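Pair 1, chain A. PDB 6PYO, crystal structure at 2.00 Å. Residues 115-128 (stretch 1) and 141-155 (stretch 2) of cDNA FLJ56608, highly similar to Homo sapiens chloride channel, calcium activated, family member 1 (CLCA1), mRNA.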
# COMPACT_ATOMS: atom_id res chain seq x y z
N GLY A 115 8.13 1.78 8.35
CA GLY A 115 7.87 3.12 8.82
C GLY A 115 9.08 3.98 9.11
O GLY A 115 8.92 5.10 9.61
N GLU A 116 10.28 3.53 8.75
CA GLU A 116 11.52 4.25 9.04
C GLU A 116 11.75 5.29 7.95
O GLU A 116 12.60 5.14 7.07
CB GLU A 116 12.66 3.26 9.16
CG GLU A 116 12.45 2.38 10.35
CD GLU A 116 13.42 1.24 10.45
OE1 GLU A 116 14.32 1.18 9.60
OE2 GLU A 116 13.27 0.41 11.39
N ASP A 117 10.97 6.36 8.03
CA ASP A 117 10.94 7.43 7.03
C ASP A 117 10.52 8.71 7.74
O ASP A 117 9.43 8.75 8.33
CB ASP A 117 9.96 7.09 5.91
CG ASP A 117 9.92 8.14 4.82
OD1 ASP A 117 10.57 9.21 4.93
OD2 ASP A 117 9.20 7.87 3.84
N ASN A 118 11.36 9.74 7.70
CA ASN A 118 11.10 10.99 8.41
C ASN A 118 10.65 12.11 7.47
O ASN A 118 10.65 13.28 7.85
CB ASN A 118 12.35 11.41 9.22
CG ASN A 118 13.57 11.66 8.35
OD1 ASN A 118 13.66 11.19 7.22
ND2 ASN A 118 14.53 12.41 8.89
N THR A 119 10.27 11.75 6.25
CA THR A 119 9.80 12.73 5.28
C THR A 119 8.32 12.57 4.96
O THR A 119 7.85 13.15 3.97
CB THR A 119 10.61 12.62 3.99
OG1 THR A 119 10.08 11.57 3.17
CG2 THR A 119 12.08 12.32 4.31
N ILE A 120 7.57 11.84 5.78
CA ILE A 120 6.19 11.49 5.43
C ILE A 120 5.32 12.74 5.35
O ILE A 120 4.49 12.88 4.44
CB ILE A 120 5.60 10.47 6.42
CG1 ILE A 120 6.44 9.19 6.44
CG2 ILE A 120 4.15 10.14 6.03
CD1 ILE A 120 6.05 8.19 7.52
N SER A 121 5.51 13.69 6.28
CA SER A 121 4.72 14.93 6.32
C SER A 121 4.67 15.61 4.97
O SER A 121 3.69 16.31 4.66
CB SER A 121 5.30 15.89 7.37
OG SER A 121 6.68 16.14 7.12
N GLY A 122 5.65 15.35 4.11
CA GLY A 122 5.70 15.99 2.82
C GLY A 122 4.55 15.65 1.90
O GLY A 122 4.36 16.34 0.89
N CYS A 123 3.77 14.60 2.19
CA CYS A 123 2.60 14.33 1.36
C CYS A 123 1.28 14.51 2.11
O CYS A 123 0.21 14.30 1.51
CB CYS A 123 2.67 12.92 0.74
SG CYS A 123 3.15 11.53 1.83
N PHE A 124 1.32 14.92 3.38
CA PHE A 124 0.10 15.13 4.16
C PHE A 124 -0.99 15.84 3.36
O PHE A 124 -2.11 15.33 3.19
CB PHE A 124 0.47 15.91 5.42
CG PHE A 124 0.97 15.05 6.55
CD1 PHE A 124 1.00 13.67 6.43
CD2 PHE A 124 1.38 15.62 7.73
CE1 PHE A 124 1.44 12.88 7.48
CE2 PHE A 124 1.82 14.84 8.78
CZ PHE A 124 1.85 13.46 8.66
N ASN A 125 -0.67 17.02 2.84
CA ASN A 125 -1.63 17.77 2.03
C ASN A 125 -2.24 16.89 0.94
O ASN A 125 -3.46 16.72 0.87
CB ASN A 125 -0.95 19.00 1.42
CG ASN A 125 -1.90 19.85 0.59
OD1 ASN A 125 -2.86 20.43 1.12
ND2 ASN A 125 -1.64 19.93 -0.72
N GLU A 126 -1.40 16.32 0.08
CA GLU A 126 -1.91 15.51 -1.02
C GLU A 126 -2.79 14.38 -0.50
O GLU A 126 -3.85 14.08 -1.08
CB GLU A 126 -0.74 14.92 -1.83
CG GLU A 126 0.12 15.92 -2.55
CD GLU A 126 1.50 15.37 -2.86
OE1 GLU A 126 2.39 15.45 -1.98
OE2 GLU A 126 1.70 14.84 -3.97
N VAL A 127 -2.37 13.78 0.61
CA VAL A 127 -3.12 12.68 1.20
C VAL A 127 -4.48 13.18 1.67
O VAL A 127 -5.52 12.59 1.34
CB VAL A 127 -2.31 12.05 2.34
CG1 VAL A 127 -3.22 11.34 3.30
CG2 VAL A 127 -1.26 11.10 1.75
N LYS A 128 -4.49 14.29 2.42
CA LYS A 128 -5.76 14.85 2.85
C LYS A 128 -6.61 15.16 1.64
O LYS A 128 -7.80 14.84 1.60
CB LYS A 128 -5.54 16.10 3.73
CG LYS A 128 -5.17 15.81 5.20
CD LYS A 128 -4.74 17.08 5.99
CE LYS A 128 -3.34 17.62 5.57
NZ LYS A 128 -2.66 18.55 6.55
N PRO A 141 9.67 -1.98 14.63
CA PRO A 141 9.33 -1.26 15.87
C PRO A 141 9.75 0.20 15.89
O PRO A 141 9.38 0.91 16.83
CB PRO A 141 10.09 -2.06 16.93
CG PRO A 141 11.38 -2.43 16.20
CD PRO A 141 10.99 -2.63 14.72
N SER A 142 10.50 0.66 14.90
CA SER A 142 11.00 2.02 14.86
C SER A 142 10.22 2.88 13.89
O SER A 142 10.77 3.82 13.29
CB SER A 142 12.49 2.03 14.50
OG SER A 142 13.17 1.00 15.19
N ALA A 143 8.93 2.58 13.70
CA ALA A 143 8.09 3.37 12.81
C ALA A 143 8.04 4.82 13.25
O ALA A 143 7.77 5.11 14.42
CB ALA A 143 6.68 2.78 12.77
N ALA A 144 8.24 5.74 12.32
CA ALA A 144 7.99 7.15 12.60
C ALA A 144 6.57 7.32 13.17
O ALA A 144 5.70 6.48 12.91
CB ALA A 144 8.17 7.97 11.30
N GLN A 145 6.27 8.50 13.76
CA GLN A 145 4.91 8.83 14.22
C GLN A 145 3.98 9.25 13.07
O GLN A 145 2.77 9.00 13.11
CB GLN A 145 4.98 9.95 15.27
CG GLN A 145 3.64 10.59 15.66
CD GLN A 145 2.73 9.66 16.47
OE1 GLN A 145 3.15 8.64 16.99
NE2 GLN A 145 1.45 10.03 16.56
N GLU A 146 4.55 9.81 12.00
CA GLU A 146 3.76 10.17 10.82
C GLU A 146 3.05 8.99 10.14
O GLU A 146 2.05 9.21 9.46
CB GLU A 146 4.67 10.90 9.82
CG GLU A 146 5.04 12.33 10.22
CD GLU A 146 6.30 12.42 11.06
OE1 GLU A 146 6.74 11.39 11.62
OE2 GLU A 146 6.87 13.52 11.16
N LEU A 147 3.51 7.74 10.34
CA LEU A 147 2.83 6.56 9.80
C LEU A 147 1.44 6.41 10.41
O LEU A 147 0.41 6.42 9.71
CB LEU A 147 3.70 5.33 10.08
CG LEU A 147 3.23 4.00 9.48
CD1 LEU A 147 3.26 4.19 7.97
CD2 LEU A 147 3.96 2.77 9.90
N GLU A 148 1.41 6.30 11.75
CA GLU A 148 0.15 6.38 12.49
C GLU A 148 -0.67 7.57 12.01
O GLU A 148 -1.86 7.45 11.73
CB GLU A 148 0.40 6.48 14.00
CG GLU A 148 -0.86 6.86 14.82
CD GLU A 148 -0.60 7.03 16.33
OE1 GLU A 148 -0.62 6.00 17.07
OE2 GLU A 148 -0.39 8.18 16.79
N GLU A 149 -0.05 8.75 11.92
CA GLU A 149 -0.85 9.91 11.55
C GLU A 149 -1.44 9.77 10.15
O GLU A 149 -2.52 10.31 9.89
CB GLU A 149 -0.03 11.20 11.67
CG GLU A 149 0.28 11.59 13.14
CD GLU A 149 -0.95 11.74 14.03
OE1 GLU A 149 -1.89 12.46 13.64
OE2 GLU A 149 -0.98 11.11 15.12
N LEU A 150 -0.76 9.08 9.24
CA LEU A 150 -1.37 8.79 7.95
C LEU A 150 -2.71 8.09 8.13
O LEU A 150 -3.71 8.44 7.49
CB LEU A 150 -0.46 7.91 7.09
CG LEU A 150 0.72 8.59 6.40
CD1 LEU A 150 1.57 7.53 5.68
CD2 LEU A 150 0.27 9.65 5.42
N SER A 151 -2.73 7.05 8.98
CA SER A 151 -3.99 6.37 9.26
C SER A 151 -5.00 7.29 9.95
O SER A 151 -6.17 7.40 9.53
CB SER A 151 -3.74 5.13 10.12
OG SER A 151 -3.09 4.13 9.38
N LYS A 152 -4.59 7.92 11.05
CA LYS A 152 -5.54 8.71 11.84
C LYS A 152 -6.22 9.78 11.01
O LYS A 152 -7.43 10.02 11.17
CB LYS A 152 -4.82 9.33 13.03
CG LYS A 152 -4.58 8.34 14.15
CD LYS A 152 -4.09 9.01 15.43
CE LYS A 152 -4.63 8.27 16.66
NZ LYS A 152 -4.46 6.79 16.55
N MET A 153 -5.51 10.42 10.10
CA MET A 153 -6.10 11.54 9.38
C MET A 153 -6.94 11.12 8.18
O MET A 153 -7.50 11.99 7.50
CB MET A 153 -5.01 12.48 8.90
CG MET A 153 -4.15 11.86 7.79
SD MET A 153 -2.51 12.59 7.59
CE MET A 153 -2.88 13.94 6.52
N THR A 154 -6.97 9.83 7.86
CA THR A 154 -7.73 9.37 6.71
C THR A 154 -8.79 8.36 7.08
O THR A 154 -9.55 7.94 6.20
CB THR A 154 -6.81 8.72 5.66
OG1 THR A 154 -6.17 7.59 6.25
CG2 THR A 154 -5.81 9.68 5.19
N GLY A 155 -8.86 7.96 8.35
CA GLY A 155 -9.82 7.01 8.82
C GLY A 155 -9.38 5.58 8.66
O GLY A 155 -10.22 4.67 8.79
O HOH W 1 10.57 0.05 11.94
O HOH W 2 7.81 14.01 8.28

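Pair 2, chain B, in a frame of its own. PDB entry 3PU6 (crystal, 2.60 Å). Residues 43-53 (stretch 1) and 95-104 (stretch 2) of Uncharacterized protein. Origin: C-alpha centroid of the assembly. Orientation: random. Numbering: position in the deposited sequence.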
# COMPACT_ATOMS: atom_id res chain seq x y z
N THR B 43 -5.64 -8.30 -7.34
CA THR B 43 -5.64 -7.93 -8.76
C THR B 43 -5.54 -6.40 -8.97
O THR B 43 -6.39 -5.80 -9.63
CB THR B 43 -6.86 -8.51 -9.51
OG1 THR B 43 -8.02 -8.43 -8.68
CG2 THR B 43 -6.61 -9.97 -9.84
N PRO B 44 -4.48 -5.79 -8.41
CA PRO B 44 -4.16 -4.37 -8.44
C PRO B 44 -4.24 -3.81 -9.84
O PRO B 44 -4.46 -2.62 -10.02
CB PRO B 44 -2.69 -4.34 -7.99
CG PRO B 44 -2.55 -5.50 -7.16
CD PRO B 44 -3.40 -6.56 -7.76
N GLU B 45 -4.04 -4.68 -10.83
CA GLU B 45 -4.03 -4.24 -12.21
C GLU B 45 -5.44 -3.86 -12.61
O GLU B 45 -5.65 -3.04 -13.50
CB GLU B 45 -3.45 -5.31 -13.14
CG GLU B 45 -4.25 -6.61 -13.16
CD GLU B 45 -3.84 -7.57 -12.05
OE1 GLU B 45 -3.41 -7.10 -10.97
OE2 GLU B 45 -3.96 -8.81 -12.25
N SER B 46 -6.41 -4.42 -11.91
CA SER B 46 -7.78 -4.02 -12.12
C SER B 46 -7.98 -2.53 -11.82
O SER B 46 -9.02 -1.97 -12.13
CB SER B 46 -8.70 -4.83 -11.22
OG SER B 46 -8.96 -4.12 -10.01
N GLU B 47 -6.98 -1.88 -11.21
CA GLU B 47 -7.11 -0.47 -10.84
C GLU B 47 -6.36 0.50 -11.75
O GLU B 47 -6.39 1.70 -11.50
CB GLU B 47 -6.65 -0.24 -9.41
CG GLU B 47 -7.34 -1.09 -8.39
CD GLU B 47 -8.81 -0.87 -8.38
OE1 GLU B 47 -9.24 0.21 -7.93
OE2 GLU B 47 -9.55 -1.78 -8.82
N PHE B 48 -5.71 0.02 -12.79
CA PHE B 48 -4.91 0.91 -13.62
C PHE B 48 -5.76 1.91 -14.38
O PHE B 48 -5.33 3.03 -14.63
CB PHE B 48 -4.05 0.14 -14.61
CG PHE B 48 -3.07 -0.76 -13.96
CD1 PHE B 48 -2.79 -0.62 -12.61
CD2 PHE B 48 -2.40 -1.71 -14.70
CE1 PHE B 48 -1.89 -1.44 -12.01
CE2 PHE B 48 -1.49 -2.53 -14.11
CZ PHE B 48 -1.23 -2.40 -12.76
N GLY B 49 -6.95 1.50 -14.76
CA GLY B 49 -7.79 2.35 -15.57
C GLY B 49 -8.07 3.63 -14.83
O GLY B 49 -7.76 4.72 -15.33
N LYS B 50 -8.66 3.49 -13.65
CA LYS B 50 -8.94 4.60 -12.75
C LYS B 50 -7.70 5.44 -12.47
O LYS B 50 -7.77 6.66 -12.32
CB LYS B 50 -9.46 4.07 -11.42
CG LYS B 50 -10.46 2.96 -11.51
CD LYS B 50 -10.95 2.63 -10.11
CE LYS B 50 -12.25 1.85 -10.15
NZ LYS B 50 -12.91 1.80 -8.80
N LEU B 51 -6.57 4.75 -12.36
CA LEU B 51 -5.31 5.40 -12.10
C LEU B 51 -4.86 6.28 -13.25
O LEU B 51 -4.47 7.42 -13.03
CB LEU B 51 -4.24 4.38 -11.74
CG LEU B 51 -4.32 3.82 -10.32
CD1 LEU B 51 -3.27 2.72 -10.10
CD2 LEU B 51 -4.20 4.92 -9.27
N ARG B 52 -4.88 5.77 -14.48
CA ARG B 52 -4.49 6.60 -15.61
C ARG B 52 -5.38 7.83 -15.62
O ARG B 52 -4.93 8.96 -15.82
CB ARG B 52 -4.69 5.87 -16.93
CG ARG B 52 -3.85 4.62 -17.13
CD ARG B 52 -4.32 3.84 -18.38
NE ARG B 52 -3.85 2.46 -18.36
CZ ARG B 52 -4.63 1.38 -18.45
NH1 ARG B 52 -5.94 1.54 -18.60
NH2 ARG B 52 -4.11 0.15 -18.41
N GLU B 53 -6.66 7.58 -15.36
CA GLU B 53 -7.72 8.53 -15.57
C GLU B 53 -7.70 9.65 -14.54
O GLU B 53 -8.15 10.78 -14.79
CB GLU B 53 -9.05 7.78 -15.52
CG GLU B 53 -10.25 8.60 -15.95
CD GLU B 53 -10.11 9.19 -17.34
OE1 GLU B 53 -9.55 8.52 -18.25
OE2 GLU B 53 -10.56 10.34 -17.53
N ILE B 95 6.40 -5.70 -11.44
CA ILE B 95 5.77 -5.27 -12.68
C ILE B 95 4.67 -4.25 -12.40
O ILE B 95 4.36 -3.37 -13.22
CB ILE B 95 5.18 -6.49 -13.43
CG1 ILE B 95 6.01 -7.74 -13.12
CG2 ILE B 95 5.05 -6.20 -14.93
CD1 ILE B 95 5.60 -8.98 -13.88
N LEU B 96 4.07 -4.38 -11.23
CA LEU B 96 3.11 -3.41 -10.76
C LEU B 96 3.80 -2.06 -10.52
O LEU B 96 3.40 -1.02 -11.06
CB LEU B 96 2.51 -3.90 -9.46
CG LEU B 96 1.46 -2.91 -8.97
CD1 LEU B 96 0.45 -2.70 -10.08
CD2 LEU B 96 0.81 -3.43 -7.72
N ILE B 97 4.85 -2.11 -9.72
CA ILE B 97 5.59 -0.92 -9.35
C ILE B 97 6.12 -0.14 -10.54
O ILE B 97 6.13 1.09 -10.52
CB ILE B 97 6.75 -1.26 -8.43
CG1 ILE B 97 6.23 -1.61 -7.03
CG2 ILE B 97 7.73 -0.12 -8.37
CD1 ILE B 97 7.28 -2.25 -6.15
N SER B 98 6.60 -0.83 -11.57
CA SER B 98 7.18 -0.14 -12.72
C SER B 98 6.09 0.42 -13.61
O SER B 98 6.32 1.35 -14.38
CB SER B 98 8.15 -1.02 -13.51
OG SER B 98 7.57 -2.28 -13.79
N TYR B 99 4.90 -0.13 -13.49
CA TYR B 99 3.79 0.44 -14.21
C TYR B 99 3.41 1.76 -13.56
O TYR B 99 3.22 2.77 -14.24
CB TYR B 99 2.58 -0.48 -14.21
CG TYR B 99 1.41 0.21 -14.83
CD1 TYR B 99 0.35 0.66 -14.04
CD2 TYR B 99 1.38 0.47 -16.20
CE1 TYR B 99 -0.74 1.33 -14.62
CE2 TYR B 99 0.30 1.13 -16.79
CZ TYR B 99 -0.75 1.56 -15.99
OH TYR B 99 -1.82 2.23 -16.55
N LEU B 100 3.30 1.74 -12.24
CA LEU B 100 2.89 2.92 -11.48
C LEU B 100 3.86 4.09 -11.68
O LEU B 100 3.44 5.23 -11.84
CB LEU B 100 2.74 2.59 -10.00
CG LEU B 100 1.82 1.41 -9.67
CD1 LEU B 100 1.95 1.05 -8.21
CD2 LEU B 100 0.38 1.71 -10.06
N ARG B 101 5.15 3.78 -11.67
CA ARG B 101 6.16 4.80 -11.87
C ARG B 101 5.96 5.47 -13.21
O ARG B 101 6.37 6.62 -13.41
CB ARG B 101 7.56 4.19 -11.84
CG ARG B 101 7.94 3.55 -10.55
CD ARG B 101 9.28 2.82 -10.69
NE ARG B 101 10.45 3.66 -10.42
CZ ARG B 101 11.20 4.24 -11.35
NH1 ARG B 101 10.91 4.09 -12.64
NH2 ARG B 101 12.24 4.98 -11.00
N GLY B 102 5.33 4.75 -14.13
CA GLY B 102 5.07 5.27 -15.46
C GLY B 102 3.85 6.17 -15.48
O GLY B 102 3.79 7.11 -16.26
N ILE B 103 2.88 5.87 -14.64
CA ILE B 103 1.76 6.77 -14.45
C ILE B 103 2.20 8.00 -13.66
O ILE B 103 1.77 9.12 -13.94
CB ILE B 103 0.63 6.12 -13.62
CG1 ILE B 103 0.08 4.86 -14.25
CG2 ILE B 103 -0.53 7.11 -13.41
CD1 ILE B 103 -1.17 4.45 -13.52
N CYS B 104 3.04 7.76 -12.65
CA CYS B 104 3.32 8.74 -11.61
C CYS B 104 4.77 8.74 -11.16
O CYS B 104 5.34 7.69 -10.90
CB CYS B 104 2.47 8.41 -10.40
SG CYS B 104 2.50 9.66 -9.18

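The phenylalanine that the two pairs share, Phe124(A) in pair 1 and Phe48(B) in pair 2, meets a sulfur in one and an aromatic ring in the other. In pair 1 Met153(A) SD lies 4.3 Å from the centroid of the Phe124(A) ring, 28° off the ring normal, an oblique sulfur-aromatic contact. In pair 2 the rings of Phe48(B) and Tyr99(B) form a face-to-face stack, centroids 4.0 Å apart and planes at 28°, with Phe48(B) CG 3.2 Å from Tyr99(B) CE1.

The frame beneath is the same: two helices run nearly parallel, at 20° in pair 1 and 22° in pair 2, with axes 11.1 and 10.7 Å apart at closest approach. Fourteen central residues superpose with an RMSD of 0.7 Å. The two phenylalanines match within 0.3 Å at CA and both adopt chi1 m; Val127(A) matches Leu51(B), Lys128(A) matches Arg52(B), and Leu150(A) matches Leu100(B).

Tyr99(B) falls on Glu149(A), yet their side-chain centres lie 4.9 Å apart. Both CA-to-CB bonds point toward the partner stretch, but the end of Glu149(A) leads away, and its carboxylate OE2 accepts a weak hydrogen bond from Gln145(A) NE2 (3.0 Å). Met153(A), which has no counterpart in pair 2, also reaches Lys128(A), CE to CG 3.2 Å. At the matching position Arg52(B) NE instead donates a weak hydrogen bond to Tyr99(B) OH (2.7 Å), near the plane of the tyrosine ring.

One leucine of the second helix, Leu150(A) or Leu100(B), is common ground. Leu150(A) CD2 sits at the edge of the Phe124(A) ring, 4.0 Å from CE1, and 4.2 Å from Val127(A) CG2; Leu100(B) CD2 lies 4.3 Å from Phe48(B) CE1 and 3.8 Å from Leu51(B) CD1. Farther along, Val127(A) CG1 meets Thr154(A) CG2 at 3.6 Å, whereas Leu51(B) CB meets the matched Ile103(B) CD1 at 3.5 Å.

Before the phenylalanine, Ile120(A) packs CB against Glu146(A) CB at 3.6 Å, while the matched Pro44(B) and Leu96(B) touch through CB and CD2, also at 3.6 Å. Glu146(A) lends its aliphatic portion to this packing, and its OE2 accepts a weak 3.1 Å hydrogen bond from water 2, which also binds Asn118(A) O and Ser121(A) N.

Pair 1 extends the contact to Gly115(A), whose O accepts a 2.9 Å hydrogen bond from Ala144(A) N. A CB on this glycine would clash with Ala143(A) CB, at 2.7 Å. The buried surface is 728 Å² in pair 1 and 381 Å² in pair 2.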